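Local coordinates for major Capsid Protein VP1 (Chimpanzee polyomavirus Bob, PDB 6Y9I) that forms the pentameric building blocks of the polyomavirus outer capsid and probably engages glycan receptors on host cells, at residues I62-Y67 with T163-D168. Numbering follows the deposited sequence.
Sequences IQMPQY and TIHPND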
loop_
_atom_site.group_PDB
_atom_site.type_symbol
_atom_site.label_atom_id
_atom_site.label_comp_id
_atom_site.label_asym_id
_atom_site.label_seq_id
_atom_site.Cartn_x
_atom_site.Cartn_y
_atom_site.Cartn_z
ATOM N N ILE A 62 -10.674 -3.817 -32.440
ATOM C CA ILE A 62 -11.737 -4.043 -31.417
ATOM C C ILE A 62 -11.159 -4.854 -30.227
ATOM O O ILE A 62 -11.831 -4.852 -29.175
ATOM C CB ILE A 62 -13.015 -4.662 -32.026
ATOM C CG1 ILE A 62 -12.739 -5.980 -32.752
ATOM C CG2 ILE A 62 -13.733 -3.666 -32.938
ATOM C CD1 ILE A 62 -13.980 -6.793 -33.094
ATOM N N GLN A 63 -9.938 -5.421 -30.336
ATOM C CA GLN A 63 -9.227 -6.158 -29.243
ATOM C C GLN A 63 -8.204 -5.271 -28.527
ATOM O O GLN A 63 -7.444 -5.831 -27.674
ATOM C CB GLN A 63 -8.473 -7.380 -29.784
ATOM C CG GLN A 63 -9.375 -8.403 -30.434
ATOM C CD GLN A 63 -8.568 -9.512 -31.056
ATOM O OE1 GLN A 63 -7.937 -9.328 -32.095
ATOM N NE2 GLN A 63 -8.530 -10.645 -30.383
ATOM N N MET A 64 -8.125 -3.979 -28.868
ATOM C CA MET A 64 -7.032 -3.086 -28.388
ATOM C C MET A 64 -7.658 -1.854 -27.752
ATOM O O MET A 64 -8.234 -0.997 -28.438
ATOM C CB MET A 64 -6.102 -2.679 -29.520
ATOM C CG MET A 64 -5.545 -3.859 -30.281
ATOM S SD MET A 64 -4.390 -3.306 -31.551
ATOM C CE MET A 64 -2.950 -3.012 -30.538
ATOM N N PRO A 65 -7.688 -1.790 -26.400
ATOM C CA PRO A 65 -8.201 -0.599 -25.724
ATOM C C PRO A 65 -7.431 0.638 -26.186
ATOM O O PRO A 65 -6.215 0.579 -26.414
ATOM C CB PRO A 65 -8.033 -0.935 -24.234
ATOM C CG PRO A 65 -8.050 -2.455 -24.200
ATOM C CD PRO A 65 -7.355 -2.877 -25.468
ATOM N N GLN A 66 -8.163 1.737 -26.315
ATOM C CA GLN A 66 -7.690 2.994 -26.933
ATOM C C GLN A 66 -7.930 4.162 -25.972
ATOM O O GLN A 66 -8.812 4.078 -25.112
ATOM C CB GLN A 66 -8.442 3.228 -28.249
ATOM C CG GLN A 66 -8.125 2.197 -29.336
ATOM C CD GLN A 66 -9.346 1.738 -30.123
ATOM O OE1 GLN A 66 -10.291 2.506 -30.359
ATOM N NE2 GLN A 66 -9.337 0.470 -30.534
ATOM N N TYR A 67 -7.197 5.235 -26.170
ATOM C CA TYR A 67 -7.395 6.499 -25.435
ATOM C C TYR A 67 -8.660 7.168 -25.936
ATOM O O TYR A 67 -8.958 7.127 -27.141
ATOM C CB TYR A 67 -6.206 7.434 -25.619
ATOM C CG TYR A 67 -4.954 6.959 -24.946
ATOM C CD1 TYR A 67 -4.761 7.130 -23.590
ATOM C CD2 TYR A 67 -3.954 6.353 -25.675
ATOM C CE1 TYR A 67 -3.578 6.736 -22.981
ATOM C CE2 TYR A 67 -2.780 5.931 -25.085
ATOM C CZ TYR A 67 -2.586 6.121 -23.726
ATOM O OH TYR A 67 -1.414 5.694 -23.144
ATOM N N THR A 163 -7.301 2.112 -36.274
ATOM C CA THR A 163 -6.269 2.478 -35.287
ATOM C C THR A 163 -4.990 2.794 -36.031
ATOM O O THR A 163 -4.862 2.364 -37.200
ATOM C CB THR A 163 -5.972 1.358 -34.273
ATOM O OG1 THR A 163 -5.813 0.068 -34.876
ATOM C CG2 THR A 163 -7.071 1.263 -33.246
ATOM N N ILE A 164 -4.102 3.524 -35.356
ATOM C CA ILE A 164 -2.739 3.826 -35.842
ATOM C C ILE A 164 -1.760 3.123 -34.913
ATOM O O ILE A 164 -1.976 3.125 -33.692
ATOM C CB ILE A 164 -2.480 5.333 -35.939
ATOM C CG1 ILE A 164 -1.097 5.626 -36.513
ATOM C CG2 ILE A 164 -2.687 6.033 -34.609
ATOM C CD1 ILE A 164 -1.047 6.910 -37.303
ATOM N N HIS A 165 -0.723 2.548 -35.498
ATOM C CA HIS A 165 0.374 1.843 -34.805
ATOM C C HIS A 165 1.649 2.657 -34.954
ATOM O O HIS A 165 1.823 3.402 -35.916
ATOM C CB HIS A 165 0.487 0.422 -35.370
ATOM C CG HIS A 165 -0.834 -0.257 -35.428
ATOM N ND1 HIS A 165 -1.531 -0.597 -34.283
ATOM C CD2 HIS A 165 -1.604 -0.632 -36.472
ATOM C CE1 HIS A 165 -2.673 -1.156 -34.620
ATOM N NE2 HIS A 165 -2.748 -1.189 -35.955
ATOM N N PRO A 166 2.583 2.539 -33.993
ATOM C CA PRO A 166 3.844 3.257 -34.081
ATOM C C PRO A 166 4.605 3.088 -35.405
ATOM O O PRO A 166 5.144 4.070 -35.839
ATOM C CB PRO A 166 4.642 2.663 -32.916
ATOM C CG PRO A 166 3.582 2.322 -31.898
ATOM C CD PRO A 166 2.436 1.795 -32.729
ATOM N N ASN A 167 4.637 1.890 -35.997
ATOM C CA ASN A 167 5.394 1.678 -37.258
ATOM C C ASN A 167 4.717 2.333 -38.471
ATOM O O ASN A 167 5.470 2.600 -39.434
ATOM C CB ASN A 167 5.743 0.223 -37.548
ATOM C CG ASN A 167 7.025 0.189 -38.347
ATOM O OD1 ASN A 167 7.928 0.986 -38.092
ATOM N ND2 ASN A 167 7.098 -0.675 -39.342
ATOM N N ASP A 168 3.409 2.604 -38.420
ATOM C CA ASP A 168 2.661 3.425 -39.402
ATOM C C ASP A 168 3.352 4.779 -39.464
ATOM O O ASP A 168 3.411 5.346 -40.535
ATOM C CB ASP A 168 1.175 3.611 -39.050
ATOM C CG ASP A 168 0.321 2.346 -39.099
ATOM O OD1 ASP A 168 0.728 1.395 -39.793
ATOM O OD2 ASP A 168 -0.763 2.297 -38.437
#
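Met-64 and Gln-66 meet His-165 and Thr-163 in two small contacts that join buried side chains of two loops of VP1, burying 129 Å² in all. The first is a Met-aromatic contact. The sulfur of Met-64 comes up to the edge of the imidazole, close to the ring plane, with SD 4.1 Å from CE1 of His-165; the line from the ring centroid to SD runs 77° from the ring normal, which makes this an edge contact. The other contact is van der Waals packing: the methyl CG2 of Thr-163 lies 3.6 Å from NE2 of Gln-66 and also touches its CD, the two side chains crossing at about a right angle. OG1 of the threonine sits between the backbone N and the carbonyl carbon (chi1 46°), which leaves CG2 anti to the carbonyl carbon and facing the amide, while the hydroxyl pairs with Ser-61.

Hydrogen bonds also hold the Gln-66 amide and the imidazole. NE2 of Gln-66 makes a weak bond to O of Met-64 (2.8 Å, 123°), and OE1 is held by Asn-33, so both ends of the buried amide have partners. The imidazole bonds through ND1 to Glu-201 and stacks on Tyr-155, which also touches Met-64. Separately, N of His-165 is 2.9 Å from OD2 of Asp-168, on the short helix, in a nearly straight bond that meets the carboxylate from above its plane and ties the preceding backbone to the helix.

Residues 62-67 lead into strand 68-73 of the large antiparallel sheet, and Pro-65 packs on strand 252-265. Residues 163-168 enter helix 166-170, with Pro-166 against Trp-202 of strand 202-204, so the contact links loops beside the larger and smaller sheets.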